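Local coordinates for protein cellulase (PDB 6UI3) that hydrolyses internal beta-1,4-glycosidic bonds of cellulose as a broad-specificity family 5 endoglucanase, probably accepting other plant polysaccharides such as xylan too, at residues A218-N232 and I265-K277. Sequence-based numbering, arbitrary orientation.
Sequences AVSIHAYIPYNLALN and IPVIIGQFAITDK. Unlike the reference sequence in segment 265-277: Gln271 (reference Glu).
Neighbouring strands six and seven of the (beta/alpha)8 TIM barrel of this catalytic domain, 217-222 and 267-272, pair in parallel, with Ile268 N bonded to Val219 O (2.9 Å). The register slips by one residue between Ile221–Ile269 and His222–Gln271, a beta bulge that puts Gln271 beside His222. Gln271, glutamate in the reference sequence, lies near the C-terminal end of strand seven, where family 5 enzymes typically carry their nucleophile. Its CG lies over the His222 ring, 3.6 Å from the centroid and 1° off the normal, and its amide is stacked 18° from the ring plane. With CG anti to the carbonyl carbon (chi1 -59°) and the chain extended beyond, Gln271 NE2 reaches the edge of the Tyr224 ring, 2.6 Å from Tyr224 OH in a bent, weak bond. Arg64 holds Gln271 OE1 and Gln152 holds His222 ND1, which probably restrains the rotation of both stacked groups. Past the strands, Tyr224 receives Phe272 CA over one face, and Thr275 N bonds Ala230 O (2.8 Å). The loop after strand seven is tied to helix 227-230 and the residues just after it by Lys277 NZ, which also bonds Thr237 and Pro238 and donates to Asn228 O and Asn232 O, each at 2.9 Å.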
loop_
_atom_site.group_PDB
_atom_site.type_symbol
_atom_site.label_atom_id
_atom_site.label_comp_id
_atom_site.label_asym_id
_atom_site.label_seq_id
_atom_site.Cartn_x
_atom_site.Cartn_y
_atom_site.Cartn_z
ATOM N N ALA A 218 2.631 -1.134 -11.751
ATOM C CA ALA A 218 3.627 -0.453 -10.943
ATOM C C ALA A 218 4.139 -1.412 -9.879
ATOM O O ALA A 218 3.391 -2.275 -9.410
ATOM C CB ALA A 218 3.030 0.771 -10.238
ATOM N N VAL A 219 5.406 -1.271 -9.494
ATOM C CA VAL A 219 5.963 -2.105 -8.431
ATOM C C VAL A 219 5.615 -1.497 -7.081
ATOM O O VAL A 219 5.760 -0.284 -6.874
ATOM C CB VAL A 219 7.479 -2.287 -8.608
ATOM C CG1 VAL A 219 8.076 -3.061 -7.434
ATOM C CG2 VAL A 219 7.775 -3.001 -9.921
ATOM N N SER A 220 5.132 -2.340 -6.171
ATOM C CA SER A 220 4.773 -1.960 -4.810
ATOM C C SER A 220 5.933 -2.252 -3.866
ATOM O O SER A 220 6.378 -3.398 -3.761
ATOM C CB SER A 220 3.562 -2.780 -4.376
ATOM O OG SER A 220 3.306 -2.566 -2.998
ATOM N N ILE A 221 6.406 -1.213 -3.181
ATOM C CA ILE A 221 7.494 -1.297 -2.211
ATOM C C ILE A 221 7.031 -0.715 -0.880
ATOM O O ILE A 221 6.407 0.352 -0.839
ATOM C CB ILE A 221 8.731 -0.510 -2.713
ATOM C CG1 ILE A 221 9.321 -1.136 -3.988
ATOM C CG2 ILE A 221 9.783 -0.363 -1.611
ATOM C CD1 ILE A 221 9.909 -2.502 -3.827
ATOM N N HIS A 222 7.361 -1.401 0.213
ATOM C CA HIS A 222 7.158 -0.896 1.573
ATOM C C HIS A 222 8.545 -0.730 2.169
ATOM O O HIS A 222 9.295 -1.707 2.247
ATOM C CB HIS A 222 6.325 -1.862 2.416
ATOM C CG HIS A 222 4.978 -2.154 1.832
ATOM N ND1 HIS A 222 4.134 -3.099 2.368
ATOM C CD2 HIS A 222 4.330 -1.624 0.767
ATOM C CE1 HIS A 222 3.024 -3.148 1.653
ATOM N NE2 HIS A 222 3.120 -2.270 0.670
ATOM N N ALA A 223 8.905 0.487 2.567
ATOM C CA ALA A 223 10.299 0.783 2.939
ATOM C C ALA A 223 10.348 1.676 4.181
ATOM O O ALA A 223 10.468 2.907 4.106
ATOM C CB ALA A 223 11.071 1.377 1.755
ATOM N N TYR A 224 10.250 1.029 5.338
ATOM C CA TYR A 224 10.437 1.701 6.621
ATOM C C TYR A 224 11.925 1.598 6.940
ATOM O O TYR A 224 12.380 0.734 7.692
ATOM C CB TYR A 224 9.606 1.022 7.687
ATOM C CG TYR A 224 8.112 0.914 7.457
ATOM C CD1 TYR A 224 7.236 1.787 8.076
ATOM C CD2 TYR A 224 7.581 -0.107 6.687
ATOM C CE1 TYR A 224 5.865 1.656 7.926
ATOM C CE2 TYR A 224 6.201 -0.249 6.524
ATOM C CZ TYR A 224 5.343 0.633 7.155
ATOM O OH TYR A 224 3.979 0.492 7.056
ATOM N N ILE A 225 12.698 2.485 6.327
ATOM C CA ILE A 225 14.149 2.327 6.288
ATOM C C ILE A 225 14.857 3.601 6.719
ATOM O O ILE A 225 14.354 4.706 6.454
ATOM C CB ILE A 225 14.638 1.896 4.887
ATOM C CG1 ILE A 225 14.233 2.897 3.805
ATOM C CG2 ILE A 225 14.145 0.467 4.576
ATOM C CD1 ILE A 225 14.936 2.641 2.466
ATOM N N PRO A 226 16.013 3.494 7.382
ATOM C CA PRO A 226 16.572 2.260 7.932
ATOM C C PRO A 226 15.696 1.744 9.074
ATOM O O PRO A 226 15.118 2.521 9.828
ATOM C CB PRO A 226 17.976 2.671 8.408
ATOM C CG PRO A 226 17.916 4.125 8.572
ATOM C CD PRO A 226 16.812 4.676 7.736
ATOM N N TYR A 227 15.586 0.425 9.186
ATOM C CA TYR A 227 14.644 -0.190 10.111
ATOM C C TYR A 227 14.842 0.259 11.556
ATOM O O TYR A 227 13.868 0.534 12.266
ATOM C CB TYR A 227 14.764 -1.719 10.015
ATOM C CG TYR A 227 14.004 -2.445 11.088
ATOM C CD1 TYR A 227 12.625 -2.530 11.042
ATOM C CD2 TYR A 227 14.660 -3.036 12.157
ATOM C CE1 TYR A 227 11.917 -3.178 12.043
ATOM C CE2 TYR A 227 13.959 -3.685 13.153
ATOM C CZ TYR A 227 12.595 -3.746 13.085
ATOM O OH TYR A 227 11.906 -4.400 14.093
ATOM N N ASN A 228 16.084 0.282 12.045
ATOM C CA ASN A 228 16.273 0.512 13.477
ATOM C C ASN A 228 15.794 1.886 13.911
ATOM O O ASN A 228 15.337 2.045 15.048
ATOM C CB ASN A 228 17.727 0.279 13.875
ATOM C CG ASN A 228 18.079 -1.183 13.944
ATOM O OD1 ASN A 228 17.227 -2.037 14.186
ATOM N ND2 ASN A 228 19.357 -1.480 13.762
ATOM N N LEU A 229 15.878 2.878 13.028
ATOM C CA LEU A 229 15.350 4.208 13.305
ATOM C C LEU A 229 13.855 4.284 13.027
ATOM O O LEU A 229 13.088 4.820 13.837
ATOM C CB LEU A 229 16.087 5.226 12.431
ATOM C CG LEU A 229 15.545 6.653 12.495
ATOM C CD1 LEU A 229 15.726 7.277 13.873
ATOM C CD2 LEU A 229 16.191 7.539 11.418
ATOM N N ALA A 230 13.423 3.773 11.878
ATOM C CA ALA A 230 12.082 4.061 11.391
ATOM C C ALA A 230 10.993 3.205 12.010
ATOM O O ALA A 230 9.856 3.676 12.151
ATOM C CB ALA A 230 11.996 3.918 9.866
ATOM N N LEU A 231 11.274 1.949 12.335
ATOM C CA LEU A 231 10.220 1.030 12.727
ATOM C C LEU A 231 10.521 0.182 13.950
ATOM O O LEU A 231 9.573 -0.297 14.576
ATOM C CB LEU A 231 9.839 0.116 11.552
ATOM C CG LEU A 231 8.571 -0.733 11.652
ATOM C CD1 LEU A 231 7.380 0.133 11.975
ATOM C CD2 LEU A 231 8.352 -1.487 10.349
ATOM N N ASN A 232 11.777 -0.019 14.319
ATOM C CA ASN A 232 12.090 -0.783 15.524
ATOM C C ASN A 232 11.679 0.034 16.738
ATOM O O ASN A 232 12.202 1.125 16.961
ATOM C CB ASN A 232 13.592 -1.027 15.538
ATOM C CG ASN A 232 14.040 -1.997 16.597
ATOM O OD1 ASN A 232 13.352 -2.258 17.576
ATOM N ND2 ASN A 232 15.254 -2.504 16.417
ATOM N N ILE A 265 9.108 1.312 -15.762
ATOM C CA ILE A 265 8.156 0.709 -14.830
ATOM C C ILE A 265 8.126 1.564 -13.571
ATOM O O ILE A 265 9.138 1.662 -12.860
ATOM C CB ILE A 265 8.536 -0.745 -14.520
ATOM C CG1 ILE A 265 8.555 -1.557 -15.821
ATOM C CG2 ILE A 265 7.542 -1.332 -13.515
ATOM C CD1 ILE A 265 9.059 -2.976 -15.661
ATOM N N PRO A 266 7.011 2.220 -13.266
ATOM C CA PRO A 266 6.984 3.080 -12.082
ATOM C C PRO A 266 6.975 2.275 -10.796
ATOM O O PRO A 266 6.584 1.103 -10.769
ATOM C CB PRO A 266 5.685 3.868 -12.253
ATOM C CG PRO A 266 4.817 2.999 -13.087
ATOM C CD PRO A 266 5.731 2.228 -13.995
ATOM N N VAL A 267 7.384 2.939 -9.713
ATOM C CA VAL A 267 7.406 2.375 -8.364
ATOM C C VAL A 267 6.552 3.250 -7.455
ATOM O O VAL A 267 6.639 4.483 -7.500
ATOM C CB VAL A 267 8.854 2.292 -7.825
ATOM C CG1 VAL A 267 8.889 1.766 -6.405
ATOM C CG2 VAL A 267 9.726 1.422 -8.730
ATOM N N ILE A 268 5.739 2.608 -6.617
ATOM C CA ILE A 268 4.957 3.273 -5.574
ATOM C C ILE A 268 5.482 2.797 -4.227
ATOM O O ILE A 268 5.584 1.588 -3.992
ATOM C CB ILE A 268 3.462 2.947 -5.727
ATOM C CG1 ILE A 268 2.911 3.557 -7.021
ATOM C CG2 ILE A 268 2.677 3.448 -4.539
ATOM C CD1 ILE A 268 1.611 2.945 -7.495
ATOM N N ILE A 269 5.821 3.737 -3.350
ATOM C CA ILE A 269 6.130 3.410 -1.956
ATOM C C ILE A 269 4.792 3.318 -1.225
ATOM O O ILE A 269 4.279 4.305 -0.666
ATOM C CB ILE A 269 7.103 4.413 -1.320
ATOM C CG1 ILE A 269 8.374 4.567 -2.160
ATOM C CG2 ILE A 269 7.434 3.983 0.105
ATOM C CD1 ILE A 269 9.177 3.326 -2.344
ATOM N N GLY A 270 4.209 2.124 -1.260
ATOM C CA GLY A 270 2.879 1.913 -0.734
ATOM C C GLY A 270 2.786 2.007 0.771
ATOM O O GLY A 270 1.674 2.200 1.296
ATOM N N GLN A 271 3.917 1.857 1.478
ATOM C CA GLN A 271 3.984 2.098 2.915
ATOM C C GLN A 271 5.352 2.647 3.279
ATOM O O GLN A 271 6.371 2.085 2.867
ATOM C CB GLN A 271 3.791 0.826 3.760
ATOM C CG GLN A 271 2.466 0.111 3.526
ATOM C CD GLN A 271 2.268 -1.141 4.365
ATOM O OE1 GLN A 271 1.391 -1.955 4.091
ATOM N NE2 GLN A 271 3.066 -1.289 5.378
ATOM N N PHE A 272 5.361 3.689 4.109
ATOM C CA PHE A 272 6.542 4.129 4.841
ATOM C C PHE A 272 6.034 4.893 6.056
ATOM O O PHE A 272 4.860 5.268 6.129
ATOM C CB PHE A 272 7.474 5.020 3.999
ATOM C CG PHE A 272 7.109 6.490 4.030
ATOM C CD1 PHE A 272 5.926 6.941 3.487
ATOM C CD2 PHE A 272 7.964 7.432 4.594
ATOM C CE1 PHE A 272 5.587 8.279 3.540
ATOM C CE2 PHE A 272 7.627 8.769 4.625
ATOM C CZ PHE A 272 6.451 9.183 4.100
ATOM N N ALA A 273 6.933 5.116 7.015
ATOM C CA ALA A 273 6.668 5.959 8.181
ATOM C C ALA A 273 7.941 5.982 9.016
ATOM O O ALA A 273 8.892 5.236 8.751
ATOM C CB ALA A 273 5.510 5.451 9.030
ATOM N N ILE A 274 7.956 6.854 10.029
ATOM C CA ILE A 274 8.968 6.826 11.087
ATOM C C ILE A 274 8.233 6.876 12.422
ATOM O O ILE A 274 7.456 7.805 12.682
ATOM C CB ILE A 274 10.024 7.936 10.953
ATOM C CG1 ILE A 274 10.959 7.937 12.177
ATOM C CG2 ILE A 274 9.405 9.316 10.684
ATOM C CD1 ILE A 274 12.245 8.701 11.998
ATOM N N THR A 275 8.446 5.857 13.247
ATOM C CA THR A 275 7.729 5.723 14.506
ATOM C C THR A 275 8.141 6.799 15.508
ATOM O O THR A 275 9.295 7.247 15.554
ATOM C CB THR A 275 7.927 4.295 15.044
ATOM O OG1 THR A 275 6.980 4.043 16.085
ATOM C CG2 THR A 275 9.341 4.045 15.566
ATOM N N ASP A 276 7.171 7.217 16.327
ATOM C CA ASP A 276 7.406 8.268 17.313
ATOM C C ASP A 276 8.266 7.727 18.451
ATOM O O ASP A 276 7.841 6.840 19.203
ATOM C CB ASP A 276 6.073 8.788 17.859
ATOM C CG ASP A 276 6.202 10.081 18.623
ATOM O OD1 ASP A 276 7.328 10.609 18.752
ATOM O OD2 ASP A 276 5.150 10.560 19.123
ATOM N N LYS A 277 9.453 8.292 18.609
ATOM C CA LYS A 277 10.328 8.033 19.746
ATOM C C LYS A 277 10.563 9.336 20.506
ATOM O O LYS A 277 11.650 9.579 21.031
ATOM C CB LYS A 277 11.632 7.386 19.287
ATOM C CG LYS A 277 11.431 6.060 18.559
ATOM C CD LYS A 277 12.731 5.414 18.157
ATOM C CE LYS A 277 12.517 4.210 17.282
ATOM N NZ LYS A 277 13.802 3.497 17.012
HETATM O O HOH W 1 12.078 7.235 15.269
#